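Local atomic coordinates of putative endo-1,4-beta-xylanase (Bacteroides thetaiotaomicron VPI-5482, PDB entry 5MSX), a protein that probably hydrolyses glycosidic bonds in plant pectin, most likely as a family 43 arabinofuranosidase working on rhamnogalacturonan II in a gut bacterium. Residues T109-M114 and P150-A155; K127-G131 and S142-Q146; V397-H403 and G449-I453; Y441-K445 and E455-Y459. All coordinates share one frame; numbering follows the deposited sequence.

In the fold
The four contacts fall into two pairs, one in each part of a two-domain glycoside hydrolase. Interactions 1 and 2 lie in the family 43 catalytic domain, their centres about 11 Å apart, and meet directly where Met114 O faces Leu144 N at 2.9 Å. Interaction 1 carries Asp154, whose side chain comes within about 3 Å of that of Glu200, the predicted proton donor, and about 5 Å from a calcium ion. Interactions 3 and 4 belong to the F5/8 type C domain, share strand 452-458 and touch through Ile453 CD1 and Ile444 CD1 at 3.9 Å; interaction 4 includes a ligand of a second calcium. Centres of interactions 1 and 4 are about 41 Å apart.

Interaction 1 (T109-M114 and P150-A155); sequences TINGYM and PGGIDA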
loop_
_atom_site.group_PDB
_atom_site.type_symbol
_atom_site.label_atom_id
_atom_site.label_comp_id
_atom_site.label_asym_id
_atom_site.label_seq_id
_atom_site.Cartn_x
_atom_site.Cartn_y
_atom_site.Cartn_z
ATOM N N THR C 109 -14.596 -10.680 13.245
ATOM C CA THR C 109 -14.433 -10.917 14.676
ATOM C C THR C 109 -14.382 -12.424 14.897
ATOM O O THR C 109 -15.378 -13.114 14.720
ATOM C CB THR C 109 -15.534 -10.234 15.463
ATOM O OG1 THR C 109 -15.435 -8.831 15.222
ATOM C CG2 THR C 109 -15.425 -10.495 16.972
ATOM N N ILE C 110 -13.188 -12.926 15.227
ATOM C CA ILE C 110 -12.932 -14.376 15.239
ATOM C C ILE C 110 -12.660 -14.790 16.674
ATOM O O ILE C 110 -11.777 -14.235 17.342
ATOM C CB ILE C 110 -11.813 -14.774 14.256
ATOM C CG1 ILE C 110 -12.101 -14.177 12.868
ATOM C CG2 ILE C 110 -11.699 -16.293 14.142
ATOM C CD1 ILE C 110 -11.223 -14.666 11.719
ATOM N N ASN C 111 -13.496 -15.711 17.161
ATOM C CA ASN C 111 -13.530 -16.114 18.579
ATOM C C ASN C 111 -13.536 -14.924 19.509
ATOM O O ASN C 111 -12.786 -14.885 20.468
ATOM C CB ASN C 111 -12.382 -17.087 18.888
ATOM C CG ASN C 111 -12.435 -18.312 18.006
ATOM O OD1 ASN C 111 -13.500 -18.877 17.772
ATOM N ND2 ASN C 111 -11.303 -18.712 17.479
ATOM N N GLY C 112 -14.384 -13.936 19.199
ATOM C CA GLY C 112 -14.519 -12.717 20.014
ATOM C C GLY C 112 -13.593 -11.534 19.740
ATOM O O GLY C 112 -13.707 -10.487 20.399
ATOM N N TYR C 113 -12.677 -11.660 18.782
ATOM C CA TYR C 113 -11.629 -10.636 18.609
ATOM C C TYR C 113 -11.419 -10.280 17.146
ATOM O O TYR C 113 -11.496 -11.136 16.282
ATOM C CB TYR C 113 -10.296 -11.089 19.256
ATOM C CG TYR C 113 -10.363 -11.146 20.757
ATOM C CD1 TYR C 113 -10.831 -12.271 21.410
ATOM C CD2 TYR C 113 -9.973 -10.064 21.527
ATOM C CE1 TYR C 113 -10.898 -12.314 22.799
ATOM C CE2 TYR C 113 -10.030 -10.103 22.903
ATOM C CZ TYR C 113 -10.499 -11.229 23.525
ATOM O OH TYR C 113 -10.580 -11.241 24.887
ATOM N N MET C 114 -11.151 -9.001 16.889
ATOM C CA MET C 114 -10.968 -8.528 15.523
ATOM C C MET C 114 -9.569 -8.870 15.005
ATOM O O MET C 114 -8.601 -8.679 15.742
ATOM C CB MET C 114 -11.191 -7.029 15.471
ATOM C CG MET C 114 -12.640 -6.659 15.800
ATOM S SD MET C 114 -12.910 -4.894 15.835
ATOM C CE MET C 114 -11.705 -4.326 17.049
ATOM N N PRO C 150 -6.772 -6.338 23.865
ATOM C CA PRO C 150 -7.157 -6.008 22.509
ATOM C C PRO C 150 -8.660 -6.283 22.200
ATOM O O PRO C 150 -9.009 -6.599 21.052
ATOM C CB PRO C 150 -6.272 -6.963 21.695
ATOM C CG PRO C 150 -6.231 -8.211 22.519
ATOM C CD PRO C 150 -6.397 -7.768 23.951
ATOM N N GLY C 151 -9.518 -6.166 23.215
ATOM C CA GLY C 151 -10.924 -6.507 23.089
ATOM C C GLY C 151 -11.672 -5.462 22.274
ATOM O O GLY C 151 -11.369 -4.288 22.329
ATOM N N GLY C 152 -12.672 -5.923 21.539
ATOM C CA GLY C 152 -13.536 -5.056 20.721
ATOM C C GLY C 152 -14.081 -5.892 19.585
ATOM O O GLY C 152 -13.467 -6.872 19.195
ATOM N N ILE C 153 -15.246 -5.519 19.070
ATOM C CA ILE C 153 -15.891 -6.278 18.008
ATOM C C ILE C 153 -16.488 -5.364 16.923
ATOM O O ILE C 153 -16.605 -4.155 17.111
ATOM C CB ILE C 153 -17.058 -7.123 18.580
ATOM C CG1 ILE C 153 -18.142 -6.197 19.157
ATOM C CG2 ILE C 153 -16.547 -8.084 19.659
ATOM C CD1 ILE C 153 -19.368 -6.931 19.630
ATOM N N ASP C 154 -16.929 -5.995 15.828
ATOM C CA ASP C 154 -17.761 -5.349 14.810
ATOM C C ASP C 154 -17.024 -4.253 14.054
ATOM O O ASP C 154 -17.459 -3.106 14.077
ATOM C CB ASP C 154 -19.053 -4.756 15.432
ATOM C CG ASP C 154 -19.977 -5.815 16.014
ATOM O OD1 ASP C 154 -19.672 -7.014 15.888
ATOM O OD2 ASP C 154 -21.070 -5.422 16.524
ATOM N N ALA C 155 -15.921 -4.601 13.388
ATOM C CA ALA C 155 -15.129 -3.590 12.656
ATOM C C ALA C 155 -15.874 -3.070 11.427
ATOM O O ALA C 155 -16.545 -3.823 10.729
ATOM C CB ALA C 155 -13.789 -4.126 12.221
HETATM O O HOH W 1 -15.524 -7.468 12.981
HETATM O O HOH W 2 -13.427 -8.595 21.942
HETATM O O HOH W 3 -10.869 -7.226 19.229
HETATM O O HOH W 4 -8.311 -6.878 17.711
#
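A type I' turn from Ile110 to Tyr113 folds the hairpin back on itself while the loop 150-155 runs past it, the CA atoms of Thr109 and Ile153 lying 5.9 Å apart. Thr109 provides the direct polar link: its OG1 accepts from Asp154 N at 3.3 Å, a long but fairly straight bond (161°). With OG1 opposite the carbonyl carbon (chi1 -61°), that hydroxyl also donates to a water at 2.6 Å, which accepts a second hydrogen bond, from Ala155 N, while CG2 rests on the CG2 methyl of Ile153. A valine here would probably leave Asp154 N without its acceptor and the water without its hydroxyl partner, held on this side by Ala155 N alone among the atoms described. In the five-bladed beta-propeller of family 43, the contact joins the sheet of the hairpin to the loop whose Ala155 leads into strand 156-159 of the next sheet. It lies beside the predicted catalytic residues, for Asp154, predicted to orient the proton donor and substrate, turns away from Thr109, approaches Glu200 and His260, and is bound through OD2 by Gly201 N. Met114 crosses the middle of the loop: its SD lies 3.8 Å from Ala155 CB, and its bent end brings CE close to Gly152, where a side chain would be tightly pressed. At the other end Tyr113 turns its ring edge to Pro150 O, 3.6 Å from CD2, and CE2 approaches Gly151 CA. Another water, held by Gly112 O at 2.5 Å and Gly152 N at 2.8 Å, bridges the two backbones.

Interaction 2 (K127-G131 and S142-Q146); sequences KLARG and STLLQ. With EDO (1,2-ethanediol), chain Q; EDO (1,2-ethanediol), chain Y.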
loop_
_atom_site.group_PDB
_atom_site.type_symbol
_atom_site.label_atom_id
_atom_site.label_comp_id
_atom_site.label_asym_id
_atom_site.label_seq_id
_atom_site.Cartn_x
_atom_site.Cartn_y
_atom_site.Cartn_z
ATOM N N LYS C 127 -6.152 -14.653 4.179
ATOM C CA LYS C 127 -5.238 -15.109 5.226
ATOM C C LYS C 127 -5.060 -14.016 6.225
ATOM O O LYS C 127 -5.202 -12.847 5.881
ATOM C CB LYS C 127 -3.842 -15.404 4.657
ATOM C CG LYS C 127 -3.742 -16.564 3.704
ATOM C CD LYS C 127 -2.280 -16.805 3.342
ATOM C CE LYS C 127 -2.141 -17.225 1.888
ATOM N NZ LYS C 127 -2.914 -18.468 1.577
ATOM N N LEU C 128 -4.697 -14.354 7.452
ATOM C CA LEU C 128 -4.299 -13.309 8.399
ATOM C C LEU C 128 -3.184 -12.458 7.762
ATOM O O LEU C 128 -2.297 -12.988 7.090
ATOM C CB LEU C 128 -3.842 -13.889 9.722
ATOM C CG LEU C 128 -4.933 -14.408 10.657
ATOM C CD1 LEU C 128 -4.317 -14.895 11.952
ATOM C CD2 LEU C 128 -5.948 -13.312 10.946
ATOM N N ALA C 129 -3.296 -11.142 7.925
ATOM C CA ALA C 129 -2.397 -10.182 7.286
ATOM C C ALA C 129 -1.096 -10.005 8.065
ATOM O O ALA C 129 -0.084 -9.631 7.483
ATOM C CB ALA C 129 -3.094 -8.850 7.122
ATOM N N ARG C 130 -1.164 -10.250 9.374
ATOM C CA ARG C 130 -0.034 -10.252 10.288
ATOM C C ARG C 130 0.113 -11.630 10.913
ATOM O O ARG C 130 -0.887 -12.313 11.133
ATOM C CB ARG C 130 -0.278 -9.280 11.443
ATOM C CG ARG C 130 -0.116 -7.844 11.054
ATOM C CD ARG C 130 0.280 -6.962 12.221
ATOM N NE ARG C 130 -0.828 -6.110 12.608
ATOM C CZ ARG C 130 -1.715 -6.375 13.553
ATOM N NH1 ARG C 130 -1.652 -7.495 14.274
ATOM N NH2 ARG C 130 -2.680 -5.493 13.783
ATOM N N GLY C 131 1.360 -12.024 11.206
ATOM C CA GLY C 131 1.645 -13.225 12.010
ATOM C C GLY C 131 1.413 -14.483 11.214
ATOM O O GLY C 131 1.202 -14.419 9.998
ATOM N N SER C 142 -1.737 -11.798 16.192
ATOM C CA SER C 142 -2.349 -11.256 14.983
ATOM C C SER C 142 -3.605 -10.362 15.084
ATOM O O SER C 142 -4.135 -9.955 14.036
ATOM C CB SER C 142 -2.741 -12.419 14.087
ATOM O OG SER C 142 -1.611 -13.149 13.694
ATOM N N THR C 143 -4.095 -10.065 16.285
ATOM C CA THR C 143 -5.279 -9.223 16.423
ATOM C C THR C 143 -5.061 -7.810 15.846
ATOM O O THR C 143 -3.932 -7.282 15.851
ATOM C CB THR C 143 -5.704 -9.041 17.890
ATOM O OG1 THR C 143 -4.580 -8.599 18.646
ATOM C CG2 THR C 143 -6.277 -10.329 18.490
ATOM N N LEU C 144 -6.160 -7.201 15.393
ATOM C CA LEU C 144 -6.159 -5.845 14.870
ATOM C C LEU C 144 -5.741 -4.845 15.928
ATOM O O LEU C 144 -4.911 -3.970 15.664
ATOM C CB LEU C 144 -7.545 -5.478 14.322
ATOM C CG LEU C 144 -7.680 -4.105 13.646
ATOM C CD1 LEU C 144 -6.853 -4.058 12.367
ATOM C CD2 LEU C 144 -9.150 -3.767 13.370
ATOM N N LEU C 145 -6.322 -4.922 17.114
ATOM C CA LEU C 145 -5.870 -4.043 18.188
ATOM C C LEU C 145 -4.629 -4.673 18.836
ATOM O O LEU C 145 -4.438 -5.877 18.776
ATOM C CB LEU C 145 -6.958 -3.818 19.211
ATOM C CG LEU C 145 -8.254 -3.192 18.682
ATOM C CD1 LEU C 145 -9.284 -3.102 19.797
ATOM C CD2 LEU C 145 -7.974 -1.820 18.090
ATOM N N GLN C 146 -3.781 -3.841 19.423
ATOM C CA GLN C 146 -2.496 -4.279 19.984
ATOM C C GLN C 146 -2.238 -3.733 21.385
ATOM O O GLN C 146 -1.147 -3.873 21.899
ATOM C CB GLN C 146 -1.360 -3.885 19.010
ATOM C CG GLN C 146 -1.284 -4.759 17.758
ATOM C CD GLN C 146 -0.898 -6.197 18.082
ATOM O OE1 GLN C 146 -0.150 -6.441 19.030
ATOM N NE2 GLN C 146 -1.418 -7.156 17.312
HETATM C C1 EDO Q . 4.230 -10.019 11.508
HETATM O O1 EDO Q . 3.674 -10.338 10.222
HETATM C C2 EDO Q . 5.348 -11.006 11.841
HETATM O O2 EDO Q . 4.888 -12.364 11.947
HETATM C C1 EDO Y . -3.593 1.082 18.373
HETATM O O1 EDO Y . -4.746 0.928 19.208
HETATM C C2 EDO Y . -2.910 -0.258 18.066
HETATM O O2 EDO Y . -3.712 -1.357 18.525
#
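Arg130 reaches across to the loop 142-146 and closes on one carbonyl, Thr143 O, with both terminal nitrogens: NH1 at 2.8 Å and NH2 at 3.0 Å. The oxygen lies in the guanidinium plane, although NH1 stands well above the carbonyl plane, and a bend at chi3 (-109°) turns the group into this end-on grip. The Gln146 side chain comes in from the opposite direction and its NE2 donates to the same oxygen, close beside NH1, the amide plane 85° from the guanidinium, so three N-H donors converge there; NE2 also bonds Pro141 O. NH2 also bonds Ile182 O, which further fixes the rotation of the group. The packing is equally close at Ser142, whose OG donates to Arg130 O at 2.8 Å and whose CB meets Leu128 CD1 at 3.6 Å. A side chain at Gly131 would collide with that hydroxyl. The outer side is looser: Gly131 N and Gln146 N each bond a 1,2-ethanediol molecule, probably from the crystallisation liquor, though Gly268 of the second subunit packs on Arg130 and Gln146 there. The arrangement is a buried arginine gripping one loop carbonyl end-on with two nitrogens, fastening the loop that leaves edge strand 127-128 of a propeller sheet.

Interaction 3 (V397-H403 and G449-I453); sequences VRPTAGH and GVPGI. With EDO (1,2-ethanediol), chain B.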
loop_
_atom_site.group_PDB
_atom_site.type_symbol
_atom_site.label_atom_id
_atom_site.label_comp_id
_atom_site.label_asym_id
_atom_site.label_seq_id
_atom_site.Cartn_x
_atom_site.Cartn_y
_atom_site.Cartn_z
ATOM N N VAL C 397 -31.751 -25.912 3.944
ATOM C CA VAL C 397 -31.591 -25.301 5.261
ATOM C C VAL C 397 -30.237 -25.714 5.876
ATOM O O VAL C 397 -29.812 -26.871 5.742
ATOM C CB VAL C 397 -32.767 -25.717 6.192
ATOM C CG1 VAL C 397 -32.509 -25.270 7.618
ATOM C CG2 VAL C 397 -34.070 -25.150 5.672
ATOM N N ARG C 398 -29.593 -24.783 6.581
ATOM C CA ARG C 398 -28.211 -24.938 7.066
ATOM C C ARG C 398 -27.228 -25.403 5.956
ATOM O O ARG C 398 -26.470 -26.369 6.136
ATOM C CB ARG C 398 -28.114 -25.833 8.307
ATOM C CG ARG C 398 -26.786 -25.651 9.044
ATOM C CD ARG C 398 -26.650 -26.614 10.201
ATOM N NE ARG C 398 -27.495 -26.221 11.327
ATOM C CZ ARG C 398 -27.659 -26.925 12.448
ATOM N NH1 ARG C 398 -27.046 -28.087 12.620
ATOM N NH2 ARG C 398 -28.441 -26.459 13.409
ATOM N N PRO C 399 -27.192 -24.661 4.832
ATOM C CA PRO C 399 -26.433 -25.013 3.628
ATOM C C PRO C 399 -24.907 -25.105 3.870
ATOM O O PRO C 399 -24.173 -25.874 3.179
ATOM C CB PRO C 399 -26.786 -23.872 2.675
ATOM C CG PRO C 399 -27.002 -22.714 3.558
ATOM C CD PRO C 399 -27.763 -23.307 4.708
ATOM N N THR C 400 -24.420 -24.339 4.842
ATOM C CA THR C 400 -22.995 -24.297 5.097
ATOM C C THR C 400 -22.482 -25.565 5.787
ATOM O O THR C 400 -21.269 -25.736 5.865
ATOM C CB THR C 400 -22.574 -23.084 5.927
ATOM O OG1 THR C 400 -23.178 -23.135 7.229
ATOM C CG2 THR C 400 -22.940 -21.769 5.201
ATOM N N ALA C 401 -23.373 -26.419 6.312
ATOM C CA ALA C 401 -22.948 -27.719 6.884
ATOM C C ALA C 401 -22.918 -28.841 5.857
ATOM O O ALA C 401 -22.471 -29.954 6.173
ATOM C CB ALA C 401 -23.810 -28.099 8.066
ATOM N N GLY C 402 -23.378 -28.557 4.635
ATOM C CA GLY C 402 -23.265 -29.480 3.516
ATOM C C GLY C 402 -24.431 -30.453 3.469
ATOM O O GLY C 402 -25.001 -30.792 4.508
ATOM N N HIS C 403 -24.802 -30.867 2.264
ATOM C CA HIS C 403 -25.851 -31.862 2.065
ATOM C C HIS C 403 -25.447 -32.943 1.067
ATOM O O HIS C 403 -24.710 -32.675 0.111
ATOM C CB HIS C 403 -27.139 -31.212 1.564
ATOM C CG HIS C 403 -27.869 -30.466 2.624
ATOM N ND1 HIS C 403 -27.427 -29.258 3.105
ATOM C CD2 HIS C 403 -28.994 -30.758 3.313
ATOM C CE1 HIS C 403 -28.246 -28.836 4.044
ATOM N NE2 HIS C 403 -29.207 -29.726 4.192
ATOM N N GLY C 449 -27.052 -33.980 6.086
ATOM C CA GLY C 449 -27.379 -32.565 6.276
ATOM C C GLY C 449 -28.780 -32.361 6.833
ATOM O O GLY C 449 -29.590 -33.285 6.893
ATOM N N VAL C 450 -29.072 -31.129 7.237
ATOM C CA VAL C 450 -30.374 -30.808 7.816
ATOM C C VAL C 450 -31.470 -31.027 6.784
ATOM O O VAL C 450 -31.370 -30.530 5.676
ATOM C CB VAL C 450 -30.401 -29.388 8.389
ATOM C CG1 VAL C 450 -31.818 -28.937 8.723
ATOM C CG2 VAL C 450 -29.500 -29.344 9.598
ATOM N N PRO C 451 -32.508 -31.819 7.145
ATOM C CA PRO C 451 -33.515 -32.190 6.163
ATOM C C PRO C 451 -34.610 -31.115 5.962
ATOM O O PRO C 451 -35.740 -31.266 6.441
ATOM C CB PRO C 451 -34.069 -33.511 6.735
ATOM C CG PRO C 451 -33.955 -33.345 8.211
ATOM C CD PRO C 451 -32.693 -32.538 8.424
ATOM N N GLY C 452 -34.264 -30.039 5.247
ATOM C CA GLY C 452 -35.181 -28.947 4.999
ATOM C C GLY C 452 -34.772 -28.084 3.838
ATOM O O GLY C 452 -33.609 -28.087 3.455
ATOM N N ILE C 453 -35.735 -27.355 3.283
ATOM C CA ILE C 453 -35.546 -26.556 2.091
ATOM C C ILE C 453 -36.228 -25.177 2.245
ATOM O O ILE C 453 -37.470 -25.091 2.461
ATOM C CB ILE C 453 -36.149 -27.271 0.849
ATOM C CG1 ILE C 453 -35.519 -28.661 0.640
ATOM C CG2 ILE C 453 -35.954 -26.431 -0.400
ATOM C CD1 ILE C 453 -35.994 -29.362 -0.625
HETATM C C1 EDO B . -27.602 -25.883 0.572
HETATM O O1 EDO B . -28.398 -25.648 -0.590
HETATM C C2 EDO B . -26.718 -27.139 0.587
HETATM O O2 EDO B . -25.861 -27.376 1.714
HETATM O O HOH W 5 -26.718 -29.361 6.670
#
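His403 and Val450 form the central bond of this contact: NE2 donates to Val450 O at 2.7 Å (147°), with the oxygen in the ring plane. Over one face of the same imidazole lies Gly449 CA, a CH-pi contact 4.1 Å from the ring centroid, and a side chain on this glycine would strike both the ring and Gly402 O. Val450 meets the other end of the loop with its methyls, CG1 against Val397 CG1 at 3.9 Å and CG2 over a face of the Arg398 guanidinium. Alongside, Val397 N bonds Gly452 O at 2.9 Å, nearly straight at 171°. One step outward, an inverse gamma turn centred on Pro451 lets Gly452 N share Val450 O with the histidine, so that this carbonyl accepts two bonds. A water gathers Arg398 O, Gly402 O and Val450 N into one network. On the far edge of the imidazole, ND1 bonds O2 of a 1,2-ethanediol, probably from the crystallisation liquor, at 2.8 Å, and that hydroxyl in turn donates to Pro399 O. Arg398 extends the contact to the catalytic domain, bonding Gly54 O and making a cation-pi contact with Tyr55. In the F5/8 type C domain the pair joins the loop between strands 386-396 and 403-410 to the start of strand 452-458, with Phe396 stacked on His403 and Met368 of strand 367-368 against both valines.

Interaction 4 (Y441-K445 and E455-Y459); sequences YLRIK and EWNIY. With CA (calcium ion), chain T.
Leu442, Ile444, Trp456 and Ile458 meet inside the beta-sandwich (jelly roll) of the F5/8 type C domain, on strand segments whose axes come no nearer than 11.0 Å and run roughly antiparallel at 143°. No hydrogen bond crosses between them, so side chains alone fill the gap. The aromatic contacts centre on Trp456. Its ring, extended from the strand with CG opposite the backbone N (chi1 -180°), receives Ile444 CD1 squarely over the six-membered ring, 3.3 Å from the centroid and 13° off the normal, a tight CH-pi contact. Ile458 CD1 lies against the opposite face, toward the rim, and Leu442 CB comes obliquely onto CZ2 at 3.7 Å. A leucine in place of Trp456 would probably open a gap between these two isoleucine methyls and leave Ile444 without its CH-pi partner. Purely aliphatic packing completes the layer, Leu442 CD2 meeting Ile458 CD1 tip to tip at 4.0 Å. On the polar side of the indole, NE1 makes a weak bond to Ser392 OG. Metal binding forms a separate group next door along the strand, where Phe357, Asp360, Ala362, Ser365 and Trp454 share a calcium ion with Glu455, whose OE2 lies 2.6 Å from it.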
loop_
_atom_site.group_PDB
_atom_site.type_symbol
_atom_site.label_atom_id
_atom_site.label_comp_id
_atom_site.label_asym_id
_atom_site.label_seq_id
_atom_site.Cartn_x
_atom_site.Cartn_y
_atom_site.Cartn_z
ATOM N N TYR C 441 -42.979 -35.589 -12.068
ATOM C CA TYR C 441 -42.652 -35.469 -10.665
ATOM C C TYR C 441 -41.144 -35.439 -10.507
ATOM O O TYR C 441 -40.433 -36.120 -11.241
ATOM C CB TYR C 441 -43.191 -36.667 -9.872
ATOM C CG TYR C 441 -44.654 -36.900 -10.064
ATOM C CD1 TYR C 441 -45.128 -37.604 -11.170
ATOM C CD2 TYR C 441 -45.578 -36.424 -9.147
ATOM C CE1 TYR C 441 -46.489 -37.815 -11.358
ATOM C CE2 TYR C 441 -46.936 -36.630 -9.325
ATOM C CZ TYR C 441 -47.382 -37.329 -10.426
ATOM O OH TYR C 441 -48.725 -37.525 -10.600
ATOM N N LEU C 442 -40.672 -34.655 -9.536
ATOM C CA LEU C 442 -39.299 -34.735 -9.045
ATOM C C LEU C 442 -39.353 -35.064 -7.585
ATOM O O LEU C 442 -40.294 -34.669 -6.895
ATOM C CB LEU C 442 -38.563 -33.403 -9.177
ATOM C CG LEU C 442 -37.678 -33.166 -10.391
ATOM C CD1 LEU C 442 -38.532 -33.072 -11.654
ATOM C CD2 LEU C 442 -36.829 -31.913 -10.181
ATOM N N ARG C 443 -38.302 -35.718 -7.110
ATOM C CA ARG C 443 -38.180 -36.053 -5.729
ATOM C C ARG C 443 -36.751 -35.910 -5.295
ATOM O O ARG C 443 -35.838 -36.362 -5.989
ATOM C CB ARG C 443 -38.624 -37.505 -5.485
ATOM C CG ARG C 443 -38.476 -37.958 -4.040
ATOM C CD ARG C 443 -39.228 -39.256 -3.767
ATOM N NE ARG C 443 -38.466 -40.436 -4.184
ATOM C CZ ARG C 443 -38.981 -41.656 -4.362
ATOM N NH1 ARG C 443 -40.276 -41.891 -4.172
ATOM N NH2 ARG C 443 -38.189 -42.656 -4.734
ATOM N N ILE C 444 -36.577 -35.342 -4.111
ATOM C CA ILE C 444 -35.277 -35.241 -3.459
ATOM C C ILE C 444 -35.347 -36.151 -2.267
ATOM O O ILE C 444 -36.320 -36.094 -1.538
ATOM C CB ILE C 444 -35.016 -33.804 -2.974
ATOM C CG1 ILE C 444 -34.910 -32.873 -4.172
ATOM C CG2 ILE C 444 -33.758 -33.715 -2.105
ATOM C CD1 ILE C 444 -35.429 -31.492 -3.884
ATOM N N LYS C 445 -34.346 -37.003 -2.079
ATOM C CA LYS C 445 -34.184 -37.717 -0.819
ATOM C C LYS C 445 -32.920 -37.186 -0.182
ATOM O O LYS C 445 -31.897 -37.124 -0.834
ATOM C CB LYS C 445 -34.050 -39.235 -1.029
ATOM C CG LYS C 445 -35.228 -39.909 -1.719
ATOM C CD LYS C 445 -35.156 -41.438 -1.597
ATOM C CE LYS C 445 -34.233 -42.040 -2.644
ATOM N NZ LYS C 445 -33.696 -43.372 -2.241
ATOM N N GLU C 455 -35.900 -22.874 -0.499
ATOM C CA GLU C 455 -36.387 -22.642 -1.869
ATOM C C GLU C 455 -35.922 -23.737 -2.809
ATOM O O GLU C 455 -34.775 -24.174 -2.733
ATOM C CB GLU C 455 -35.946 -21.272 -2.437
ATOM C CG GLU C 455 -36.822 -20.084 -2.026
ATOM C CD GLU C 455 -38.302 -20.319 -2.338
ATOM O OE1 GLU C 455 -38.615 -20.605 -3.512
ATOM O OE2 GLU C 455 -39.154 -20.264 -1.415
ATOM N N TRP C 456 -36.816 -24.163 -3.699
ATOM C CA TRP C 456 -36.516 -25.205 -4.675
ATOM C C TRP C 456 -37.061 -24.693 -5.981
ATOM O O TRP C 456 -38.277 -24.617 -6.177
ATOM C CB TRP C 456 -37.140 -26.541 -4.274
ATOM C CG TRP C 456 -36.900 -27.718 -5.208
ATOM C CD1 TRP C 456 -35.957 -27.822 -6.196
ATOM C CD2 TRP C 456 -37.609 -28.968 -5.203
ATOM N NE1 TRP C 456 -36.059 -29.045 -6.827
ATOM C CE2 TRP C 456 -37.059 -29.769 -6.232
ATOM C CE3 TRP C 456 -38.666 -29.483 -4.440
ATOM C CZ2 TRP C 456 -37.520 -31.067 -6.504
ATOM C CZ3 TRP C 456 -39.123 -30.771 -4.710
ATOM C CH2 TRP C 456 -38.552 -31.546 -5.738
ATOM N N ASN C 457 -36.149 -24.286 -6.851
ATOM C CA ASN C 457 -36.520 -23.669 -8.129
ATOM C C ASN C 457 -36.262 -24.670 -9.242
ATOM O O ASN C 457 -35.194 -25.297 -9.294
ATOM C CB ASN C 457 -35.715 -22.399 -8.371
ATOM C CG ASN C 457 -35.984 -21.331 -7.325
ATOM O OD1 ASN C 457 -37.072 -21.209 -6.804
ATOM N ND2 ASN C 457 -34.979 -20.570 -7.018
ATOM N N ILE C 458 -37.263 -24.809 -10.096
ATOM C CA ILE C 458 -37.257 -25.747 -11.207
ATOM C C ILE C 458 -37.386 -24.915 -12.470
ATOM O O ILE C 458 -38.273 -24.081 -12.572
ATOM C CB ILE C 458 -38.429 -26.733 -11.071
ATOM C CG1 ILE C 458 -38.166 -27.646 -9.863
ATOM C CG2 ILE C 458 -38.626 -27.526 -12.358
ATOM C CD1 ILE C 458 -39.211 -28.718 -9.607
ATOM N N TYR C 459 -36.474 -25.128 -13.409
ATOM C CA TYR C 459 -36.461 -24.399 -14.666
ATOM C C TYR C 459 -36.550 -25.402 -15.825
ATOM O O TYR C 459 -37.000 -25.037 -16.900
ATOM C CB TYR C 459 -35.171 -23.572 -14.802
ATOM C CG TYR C 459 -34.891 -22.598 -13.670
ATOM C CD1 TYR C 459 -35.403 -21.301 -13.694
ATOM C CD2 TYR C 459 -34.097 -22.971 -12.578
ATOM C CE1 TYR C 459 -35.142 -20.398 -12.663
ATOM C CE2 TYR C 459 -33.834 -22.079 -11.537
ATOM C CZ TYR C 459 -34.353 -20.792 -11.586
ATOM O OH TYR C 459 -34.089 -19.917 -10.554
HETATM CA CA CA T . -39.644 -20.645 1.085
#